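Local coordinates for tryptophan decarboxylase 1 (Oryza sativa subsp. japonica, PDB 6KHO), which catalyses the pyridoxal-phosphate-dependent decarboxylation of L-tryptophan to tryptamine and of 5-hydroxy-L-tryptophan to serotonin, at residues K46-M51 with A96-F101; S274-D279 with R431-V436; L332-D337 with L387-V392. One frame throughout, in Å; residues are numbered along the deposited sequence.

In the fold
Along the chain, contact 1 closes before the other two open, and contact 3 is nested inside the loop closed by contact 2. Their centres lie 21 to 24 Å apart and none touches another; contacts 1 and 2 come nearest, with about 6 Å between closest atoms. Contact 1 packs the chain following helix 27-47 on the loop before helix 110-122. Contact 2 joins the loop after strand 262-269 of the seven-stranded sheet to the start of strand 435-440 in the four-stranded antiparallel sheet. Contact 3 sets the loop after helix 328-331 on helix 386-420. Contacts 1 and 3 also meet the second subunit, whereas contact 2, beside the cofactor pocket, lies within one chain.

Contact 1 of 3, residues K46-M51 with A96-F101; sequences KSVESM and ASPNFF
The aliphatic part of Glu49 lies across the ring of Pro98 at about a right angle, its CG 3.7 Å from Pro98 CG. With Glu49 CG anti to the backbone N (chi1 -180°), the extended chain keeps the carboxylate against Pro98 CG, and OE1 accepts a hydrogen bond from His497. The other oxygen, OE2, accepts a hydrogen bond from a water at 2.7 Å, and that water accepts from Asn99 ND2. The same ND2 gives a further bond, 3.0 Å long, to a second water that sits beside Glu49 O, so both waters bridge the Asn99 amide to Glu49, one at its carboxylate and one at its backbone oxygen. Beside Glu49, Val48 brings CG2 to within 4.0 Å of Ser97 CA. A third water lies 2.7 Å from Ser97 OG and within bonding distance of the Val48 and Met51 carbonyls, while Ser97 OG also accepts from Asn99 N in an ST turn, at the start of a type I beta turn from Ser97 to Phe100. The contact thus mixes close apolar packing with water bridges. It involves the chain following helix 27-47; Pro98 and Asn99 touch helix 495-513 through His497, and Phe101 stacks on Phe486 of strand 481-487.

Contact 2 of 3, residues S274-D279 with R431-V436; sequences SSNAVD and RNFALV
Ser274 turns its side chain away from segment 431-436, yet its carbonyl oxygen lies 3.7 Å from Leu435 CD2, while the same oxygen accepts a hydrogen bond from Arg485. One residue on, Ser275 O is linked to the other segment through water: one molecule at 2.8 Å accepts in turn from Asn432 N over a longer 3.3 Å, and another, more distant, lies 2.9 Å from Leu435 O. Asn276, with a left-handed backbone conformation (phi 56°), points its side chain into the contact. Its CG packs 3.8 Å from Leu435 CD2, and the amide meets Phe433 at the edge of the ring beside CD2, the two planes 84° apart. Its backbone oxygen receives the direct polar bond of the contact, from Asn432 ND2 at 2.9 Å; the donor approaches nearly along the C=O axis, and the oxygen lies in the amide plane of Asn432. An alanine at Asn432 would probably leave Asn276 O without this donor and open a gap beside Val278 CG2, although CB would still lie over the rim of one face of Phe433. Val278 closes the series, crossing Phe433 at about a right angle with CG2 3.8 Å from CE2. Asn276 also touches Phe104, which binds serotonin, and Tyr301 of the cofactor pocket, whose hydroxyl bonds to Ala434 N. One amide hydrogen bond, two waters and side-chain packing therefore join the loop after strand 262-269 to the residues leading into strand 435-440, next to Phe104 of the substrate site, consistent with a second-shell part in shaping it.

Contact 3 of 3, residues L332-D337 with L387-V392; sequences LMTCLD and LKLWMV
Lys388 places CG between its own backbone N and carbonyl carbon (chi1 65°), then runs extended past Thr334 to the carbonyls at the far end of segment 332-337. There NZ donates to Cys335 O at 2.8 Å and to Asp337 O at 3.0 Å. In both bonds the nitrogen stands above the carbonyl plane, by 39° and 53°. The peptide bond between Leu336 and Asp337 is cis. A salt bridge to Asp116 of helix 110-122 gives the buried ammonium a third partner, and would be likely to stabilise its charge. Segment 332-337 follows directly on the helix that carries Lys330, the cofactor-attachment lysine of this fold type I decarboxylase, not linked in this structure. Helix 386-420 packs on the loop after it. Thr334 fills the ground between the two: its methyl CG2 rests 3.7 Å from Lys388 CD, while OG1 donates to Leu332 O at 3.1 Å and turns its flank to Leu389 CD1. One helical turn beyond Lys388, Val392 sets CG2 3.7 Å from Met333 O and 3.8 Å from Thr334 OG1. On the side of the dimer interface, Leu336 bonds through its backbone N to Asn123 and through its O to Arg383, both of the second subunit.

Contact 1 of 3, residues K46-M51 with A96-F101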
loop_
_atom_site.group_PDB
_atom_site.type_symbol
_atom_site.label_atom_id
_atom_site.label_comp_id
_atom_site.label_asym_id
_atom_site.label_seq_id
_atom_site.Cartn_x
_atom_site.Cartn_y
_atom_site.Cartn_z
ATOM N N LYS A 46 -17.924 -3.448 22.095
ATOM C CA LYS A 46 -19.104 -3.573 22.945
ATOM C C LYS A 46 -20.016 -2.355 22.833
ATOM O O LYS A 46 -21.225 -2.464 23.064
ATOM C CB LYS A 46 -18.680 -3.785 24.401
ATOM C CG LYS A 46 -18.124 -5.176 24.666
ATOM C CD LYS A 46 -17.606 -5.295 26.095
ATOM C CE LYS A 46 -16.772 -6.550 26.284
ATOM N NZ LYS A 46 -15.958 -6.455 27.541
ATOM N N SER A 47 -19.468 -1.192 22.499
ATOM C CA SER A 47 -20.250 0.032 22.507
ATOM C C SER A 47 -20.570 0.597 21.123
ATOM O O SER A 47 -21.346 1.555 21.045
ATOM C CB SER A 47 -19.530 1.098 23.343
ATOM O OG SER A 47 -18.351 1.561 22.703
ATOM N N VAL A 48 -20.030 0.032 20.030
ATOM C CA VAL A 48 -20.157 0.704 18.731
ATOM C C VAL A 48 -21.615 0.765 18.274
ATOM O O VAL A 48 -22.055 1.772 17.698
ATOM C CB VAL A 48 -19.263 0.040 17.661
ATOM C CG1 VAL A 48 -19.677 -1.404 17.379
ATOM C CG2 VAL A 48 -19.295 0.863 16.366
ATOM N N GLU A 49 -22.392 -0.293 18.531
ATOM C CA GLU A 49 -23.771 -0.329 18.053
ATOM C C GLU A 49 -24.603 0.805 18.640
ATOM O O GLU A 49 -25.557 1.276 18.006
ATOM C CB GLU A 49 -24.404 -1.685 18.385
ATOM C CG GLU A 49 -25.856 -1.825 17.919
ATOM C CD GLU A 49 -26.473 -3.177 18.257
ATOM O OE1 GLU A 49 -25.732 -4.121 18.619
ATOM O OE2 GLU A 49 -27.711 -3.299 18.165
ATOM N N SER A 50 -24.251 1.256 19.839
ATOM C CA SER A 50 -24.956 2.320 20.537
ATOM C C SER A 50 -24.583 3.703 20.029
ATOM O O SER A 50 -25.248 4.679 20.387
ATOM C CB SER A 50 -24.658 2.234 22.040
ATOM O OG SER A 50 -23.366 2.761 22.325
ATOM N N MET A 51 -23.530 3.813 19.226
ATOM C CA MET A 51 -23.145 5.075 18.623
ATOM C C MET A 51 -23.911 5.287 17.318
ATOM O O MET A 51 -24.355 4.324 16.686
ATOM C CB MET A 51 -21.645 5.091 18.343
ATOM C CG MET A 51 -20.768 4.699 19.534
ATOM S SD MET A 51 -19.020 4.713 19.062
ATOM C CE MET A 51 -18.216 4.361 20.630
ATOM N N ALA A 96 -17.433 -0.717 11.496
ATOM C CA ALA A 96 -17.610 -1.916 12.304
ATOM C C ALA A 96 -19.011 -2.040 12.885
ATOM O O ALA A 96 -19.334 -3.086 13.459
ATOM C CB ALA A 96 -16.586 -1.946 13.455
ATOM N N SER A 97 -19.840 -1.013 12.767
ATOM C CA SER A 97 -21.158 -1.083 13.377
ATOM C C SER A 97 -21.982 -2.201 12.745
ATOM O O SER A 97 -21.933 -2.393 11.529
ATOM C CB SER A 97 -21.900 0.244 13.228
ATOM O OG SER A 97 -23.220 0.118 13.737
ATOM N N PRO A 98 -22.773 -2.938 13.531
ATOM C CA PRO A 98 -23.722 -3.886 12.923
ATOM C C PRO A 98 -24.789 -3.210 12.080
ATOM O O PRO A 98 -25.495 -3.903 11.341
ATOM C CB PRO A 98 -24.343 -4.599 14.133
ATOM C CG PRO A 98 -24.169 -3.660 15.250
ATOM C CD PRO A 98 -22.883 -2.914 15.000
ATOM N N ASN A 99 -24.918 -1.888 12.154
ATOM C CA ASN A 99 -25.892 -1.135 11.377
ATOM C C ASN A 99 -25.263 -0.389 10.204
ATOM O O ASN A 99 -25.916 0.470 9.604
ATOM C CB ASN A 99 -26.643 -0.158 12.301
ATOM C CG ASN A 99 -27.433 -0.875 13.380
ATOM O OD1 ASN A 99 -27.971 -1.964 13.140
ATOM N ND2 ASN A 99 -27.491 -0.285 14.584
ATOM N N PHE A 100 -24.002 -0.674 9.886
ATOM C CA PHE A 100 -23.370 -0.157 8.679
ATOM C C PHE A 100 -23.806 -1.032 7.507
ATOM O O PHE A 100 -23.508 -2.230 7.486
ATOM C CB PHE A 100 -21.847 -0.164 8.852
ATOM C CG PHE A 100 -21.088 0.407 7.695
ATOM C CD1 PHE A 100 -20.821 -0.363 6.570
ATOM C CD2 PHE A 100 -20.607 1.704 7.743
ATOM C CE1 PHE A 100 -20.099 0.158 5.500
ATOM C CE2 PHE A 100 -19.878 2.231 6.691
ATOM C CZ PHE A 100 -19.635 1.455 5.552
ATOM N N PHE A 101 -24.538 -0.448 6.550
ATOM C CA PHE A 101 -25.112 -1.198 5.430
ATOM C C PHE A 101 -24.629 -0.705 4.069
ATOM O O PHE A 101 -25.227 -1.066 3.050
ATOM C CB PHE A 101 -26.648 -1.136 5.456
ATOM C CG PHE A 101 -27.268 -1.584 6.755
ATOM C CD1 PHE A 101 -27.172 -2.903 7.175
ATOM C CD2 PHE A 101 -27.971 -0.691 7.542
ATOM C CE1 PHE A 101 -27.751 -3.316 8.366
ATOM C CE2 PHE A 101 -28.558 -1.104 8.734
ATOM C CZ PHE A 101 -28.451 -2.417 9.140
HETATM O O HOH W 1 -23.026 2.411 15.198
HETATM O O HOH W 2 -26.227 2.310 15.331
HETATM O O HOH W 3 -29.131 -1.301 16.935
#

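Contact 2 of 3, residues S274-D279 with R431-V436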
loop_
_atom_site.group_PDB
_atom_site.type_symbol
_atom_site.label_atom_id
_atom_site.label_comp_id
_atom_site.label_asym_id
_atom_site.label_seq_id
_atom_site.Cartn_x
_atom_site.Cartn_y
_atom_site.Cartn_z
ATOM N N SER A 274 -21.997 -1.635 -8.029
ATOM C CA SER A 274 -23.328 -1.038 -7.970
ATOM C C SER A 274 -24.387 -2.071 -7.602
ATOM O O SER A 274 -25.085 -1.930 -6.592
ATOM C CB SER A 274 -23.669 -0.371 -9.305
ATOM O OG SER A 274 -24.986 0.149 -9.259
ATOM N N SER A 275 -24.519 -3.130 -8.407
ATOM C CA SER A 275 -25.642 -4.045 -8.263
ATOM C C SER A 275 -25.237 -5.515 -8.255
ATOM O O SER A 275 -26.109 -6.381 -8.396
ATOM C CB SER A 275 -26.667 -3.790 -9.382
ATOM O OG SER A 275 -26.187 -4.245 -10.637
ATOM N N ASN A 276 -23.949 -5.824 -8.080
ATOM C CA ASN A 276 -23.462 -7.208 -8.087
ATOM C C ASN A 276 -23.830 -7.933 -9.380
ATOM O O ASN A 276 -24.220 -9.100 -9.367
ATOM C CB ASN A 276 -23.968 -7.987 -6.876
ATOM C CG ASN A 276 -23.055 -7.848 -5.676
ATOM O OD1 ASN A 276 -22.012 -7.187 -5.747
ATOM N ND2 ASN A 276 -23.432 -8.478 -4.571
ATOM N N ALA A 277 -23.705 -7.236 -10.504
ATOM C CA ALA A 277 -23.771 -7.919 -11.785
ATOM C C ALA A 277 -22.545 -8.820 -11.945
ATOM O O ALA A 277 -21.506 -8.614 -11.309
ATOM C CB ALA A 277 -23.857 -6.907 -12.929
ATOM N N VAL A 278 -22.671 -9.833 -12.805
ATOM C CA VAL A 278 -21.601 -10.805 -13.025
ATOM C C VAL A 278 -21.363 -10.944 -14.520
ATOM O O VAL A 278 -22.260 -11.376 -15.251
ATOM C CB VAL A 278 -21.927 -12.177 -12.416
ATOM C CG1 VAL A 278 -20.889 -13.193 -12.867
ATOM C CG2 VAL A 278 -21.974 -12.091 -10.877
ATOM N N ASP A 279 -20.162 -10.586 -14.969
ATOM C CA ASP A 279 -19.797 -10.745 -16.373
ATOM C C ASP A 279 -19.535 -12.221 -16.679
ATOM O O ASP A 279 -18.998 -12.944 -15.834
ATOM C CB ASP A 279 -18.552 -9.902 -16.701
ATOM C CG ASP A 279 -18.797 -8.386 -16.585
ATOM O OD1 ASP A 279 -19.975 -7.960 -16.532
ATOM O OD2 ASP A 279 -17.807 -7.610 -16.564
ATOM N N ARG A 431 -30.596 -10.947 -6.741
ATOM C CA ARG A 431 -29.535 -10.934 -5.736
ATOM C C ARG A 431 -28.632 -12.145 -5.950
ATOM O O ARG A 431 -29.088 -13.288 -5.846
ATOM C CB ARG A 431 -30.128 -10.938 -4.321
ATOM C CG ARG A 431 -29.098 -11.057 -3.178
ATOM C CD ARG A 431 -29.712 -11.678 -1.919
ATOM N NE ARG A 431 -30.347 -12.956 -2.225
ATOM C CZ ARG A 431 -29.685 -14.090 -2.447
ATOM N NH1 ARG A 431 -28.358 -14.116 -2.381
ATOM N NH2 ARG A 431 -30.349 -15.201 -2.744
ATOM N N ASN A 432 -27.355 -11.898 -6.259
ATOM C CA ASN A 432 -26.394 -12.984 -6.439
ATOM C C ASN A 432 -25.630 -13.327 -5.165
ATOM O O ASN A 432 -25.273 -14.495 -4.958
ATOM C CB ASN A 432 -25.386 -12.625 -7.536
ATOM C CG ASN A 432 -26.018 -12.574 -8.911
ATOM O OD1 ASN A 432 -26.741 -13.485 -9.292
ATOM N ND2 ASN A 432 -25.757 -11.496 -9.653
ATOM N N PHE A 433 -25.365 -12.340 -4.311
ATOM C CA PHE A 433 -24.510 -12.560 -3.149
ATOM C C PHE A 433 -25.173 -12.006 -1.895
ATOM O O PHE A 433 -26.282 -12.429 -1.559
ATOM C CB PHE A 433 -23.132 -11.955 -3.424
ATOM C CG PHE A 433 -22.515 -12.469 -4.712
ATOM C CD1 PHE A 433 -22.027 -13.768 -4.788
ATOM C CD2 PHE A 433 -22.478 -11.678 -5.850
ATOM C CE1 PHE A 433 -21.484 -14.255 -5.973
ATOM C CE2 PHE A 433 -21.935 -12.152 -7.040
ATOM C CZ PHE A 433 -21.438 -13.445 -7.103
ATOM N N ALA A 434 -24.527 -11.073 -1.188
ATOM C CA ALA A 434 -25.086 -10.561 0.061
ATOM C C ALA A 434 -25.517 -9.102 -0.052
ATOM O O ALA A 434 -25.692 -8.428 0.971
ATOM C CB ALA A 434 -24.094 -10.738 1.215
ATOM N N LEU A 435 -25.695 -8.602 -1.272
ATOM C CA LEU A 435 -26.159 -7.244 -1.514
ATOM C C LEU A 435 -27.548 -7.298 -2.138
ATOM O O LEU A 435 -27.773 -8.034 -3.109
ATOM C CB LEU A 435 -25.195 -6.483 -2.428
ATOM C CG LEU A 435 -25.678 -5.164 -3.049
ATOM C CD1 LEU A 435 -25.576 -4.008 -2.048
ATOM C CD2 LEU A 435 -24.900 -4.853 -4.319
ATOM N N VAL A 436 -28.473 -6.520 -1.580
ATOM C CA VAL A 436 -29.833 -6.400 -2.100
ATOM C C VAL A 436 -30.027 -4.971 -2.585
ATOM O O VAL A 436 -29.768 -4.018 -1.841
ATOM C CB VAL A 436 -30.883 -6.758 -1.034
ATOM C CG1 VAL A 436 -32.283 -6.455 -1.554
ATOM C CG2 VAL A 436 -30.763 -8.210 -0.629
HETATM O O HOH W 4 -26.998 -8.879 -7.466
HETATM O O HOH W 5 -28.022 -6.899 -5.774
#

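Contact 3 of 3, residues L332-D337 with L387-V392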
loop_
_atom_site.group_PDB
_atom_site.type_symbol
_atom_site.label_atom_id
_atom_site.label_comp_id
_atom_site.label_asym_id
_atom_site.label_seq_id
_atom_site.Cartn_x
_atom_site.Cartn_y
_atom_site.Cartn_z
ATOM N N LEU A 332 -13.579 -11.629 3.399
ATOM C CA LEU A 332 -12.925 -12.820 3.947
ATOM C C LEU A 332 -12.233 -12.527 5.281
ATOM O O LEU A 332 -11.162 -13.071 5.586
ATOM C CB LEU A 332 -11.950 -13.421 2.934
ATOM C CG LEU A 332 -11.738 -14.933 3.061
ATOM C CD1 LEU A 332 -13.027 -15.675 2.725
ATOM C CD2 LEU A 332 -10.579 -15.413 2.185
ATOM N N MET A 333 -12.838 -11.654 6.095
ATOM C CA MET A 333 -12.491 -11.473 7.516
ATOM C C MET A 333 -11.030 -11.099 7.745
ATOM O O MET A 333 -10.464 -11.412 8.796
ATOM C CB MET A 333 -12.828 -12.725 8.326
ATOM C CG MET A 333 -14.322 -12.869 8.594
ATOM S SD MET A 333 -14.715 -14.437 9.375
ATOM C CE MET A 333 -14.486 -15.524 8.012
ATOM N N THR A 334 -10.413 -10.423 6.784
ATOM C CA THR A 334 -9.025 -9.988 6.881
ATOM C C THR A 334 -9.000 -8.467 6.801
ATOM O O THR A 334 -9.429 -7.899 5.795
ATOM C CB THR A 334 -8.194 -10.600 5.749
ATOM O OG1 THR A 334 -8.282 -12.038 5.787
ATOM C CG2 THR A 334 -6.749 -10.190 5.870
ATOM N N CYS A 335 -8.511 -7.801 7.847
ATOM C CA CYS A 335 -8.562 -6.341 7.861
ATOM C C CYS A 335 -7.725 -5.750 6.719
ATOM O O CYS A 335 -6.767 -6.364 6.231
ATOM C CB CYS A 335 -8.067 -5.797 9.213
ATOM S SG CYS A 335 -6.355 -6.290 9.683
ATOM N N LEU A 336 -8.092 -4.534 6.298
ATOM C CA LEU A 336 -7.340 -3.846 5.249
ATOM C C LEU A 336 -5.877 -3.670 5.663
ATOM O O LEU A 336 -5.565 -3.559 6.852
ATOM C CB LEU A 336 -7.973 -2.479 4.960
ATOM C CG LEU A 336 -9.218 -2.415 4.058
ATOM C CD1 LEU A 336 -10.499 -2.824 4.785
ATOM C CD2 LEU A 336 -9.363 -1.012 3.472
ATOM N N ASP A 337 -4.958 -3.662 4.684
ATOM C CA ASP A 337 -5.209 -3.943 3.257
ATOM C C ASP A 337 -4.812 -5.378 2.914
ATOM O O ASP A 337 -3.834 -5.908 3.465
ATOM C CB ASP A 337 -4.409 -3.004 2.334
ATOM C CG ASP A 337 -4.297 -1.583 2.868
ATOM O OD1 ASP A 337 -5.346 -0.964 3.136
ATOM O OD2 ASP A 337 -3.157 -1.082 3.014
ATOM N N LEU A 387 0.984 -12.865 6.783
ATOM C CA LEU A 387 0.782 -13.426 8.112
ATOM C C LEU A 387 -0.693 -13.413 8.502
ATOM O O LEU A 387 -1.234 -14.435 8.948
ATOM C CB LEU A 387 1.633 -12.665 9.135
ATOM C CG LEU A 387 1.629 -13.245 10.553
ATOM C CD1 LEU A 387 2.155 -14.677 10.551
ATOM C CD2 LEU A 387 2.466 -12.384 11.490
ATOM N N LYS A 388 -1.369 -12.269 8.341
ATOM C CA LYS A 388 -2.761 -12.208 8.784
ATOM C C LYS A 388 -3.650 -13.108 7.937
ATOM O O LYS A 388 -4.580 -13.731 8.459
ATOM C CB LYS A 388 -3.278 -10.767 8.767
ATOM C CG LYS A 388 -3.354 -10.120 7.389
ATOM C CD LYS A 388 -3.830 -8.678 7.512
ATOM C CE LYS A 388 -3.500 -7.876 6.258
ATOM N NZ LYS A 388 -3.958 -6.454 6.393
ATOM N N LEU A 389 -3.370 -13.205 6.630
ATOM C CA LEU A 389 -4.180 -14.074 5.778
ATOM C C LEU A 389 -3.998 -15.546 6.156
ATOM O O LEU A 389 -4.978 -16.300 6.233
ATOM C CB LEU A 389 -3.823 -13.846 4.309
ATOM C CG LEU A 389 -4.718 -14.585 3.320
ATOM C CD1 LEU A 389 -6.200 -14.362 3.640
ATOM C CD2 LEU A 389 -4.381 -14.181 1.865
ATOM N N TRP A 390 -2.755 -15.967 6.406
ATOM C CA TRP A 390 -2.516 -17.334 6.875
ATOM C C TRP A 390 -3.173 -17.575 8.235
ATOM O O TRP A 390 -3.783 -18.624 8.465
ATOM C CB TRP A 390 -1.012 -17.605 6.943
ATOM C CG TRP A 390 -0.656 -18.854 7.698
ATOM C CD1 TRP A 390 -0.772 -20.142 7.258
ATOM C CD2 TRP A 390 -0.140 -18.930 9.038
ATOM N NE1 TRP A 390 -0.368 -21.017 8.245
ATOM C CE2 TRP A 390 0.022 -20.299 9.347
ATOM C CE3 TRP A 390 0.181 -17.973 10.011
ATOM C CZ2 TRP A 390 0.520 -20.738 10.579
ATOM C CZ3 TRP A 390 0.690 -18.411 11.240
ATOM C CH2 TRP A 390 0.848 -19.786 11.509
ATOM N N MET A 391 -3.085 -16.602 9.142
ATOM C CA MET A 391 -3.660 -16.799 10.474
ATOM C C MET A 391 -5.174 -16.979 10.416
ATOM O O MET A 391 -5.746 -17.741 11.205
ATOM C CB MET A 391 -3.303 -15.624 11.366
ATOM C CG MET A 391 -1.900 -15.716 11.923
ATOM S SD MET A 391 -1.764 -14.718 13.416
ATOM C CE MET A 391 -0.108 -15.170 13.929
ATOM N N VAL A 392 -5.840 -16.269 9.507
ATOM C CA VAL A 392 -7.285 -16.422 9.356
ATOM C C VAL A 392 -7.620 -17.840 8.897
ATOM O O VAL A 392 -8.480 -18.514 9.483
ATOM C CB VAL A 392 -7.834 -15.361 8.379
ATOM C CG1 VAL A 392 -9.225 -15.751 7.884
ATOM C CG2 VAL A 392 -7.857 -13.995 9.051
#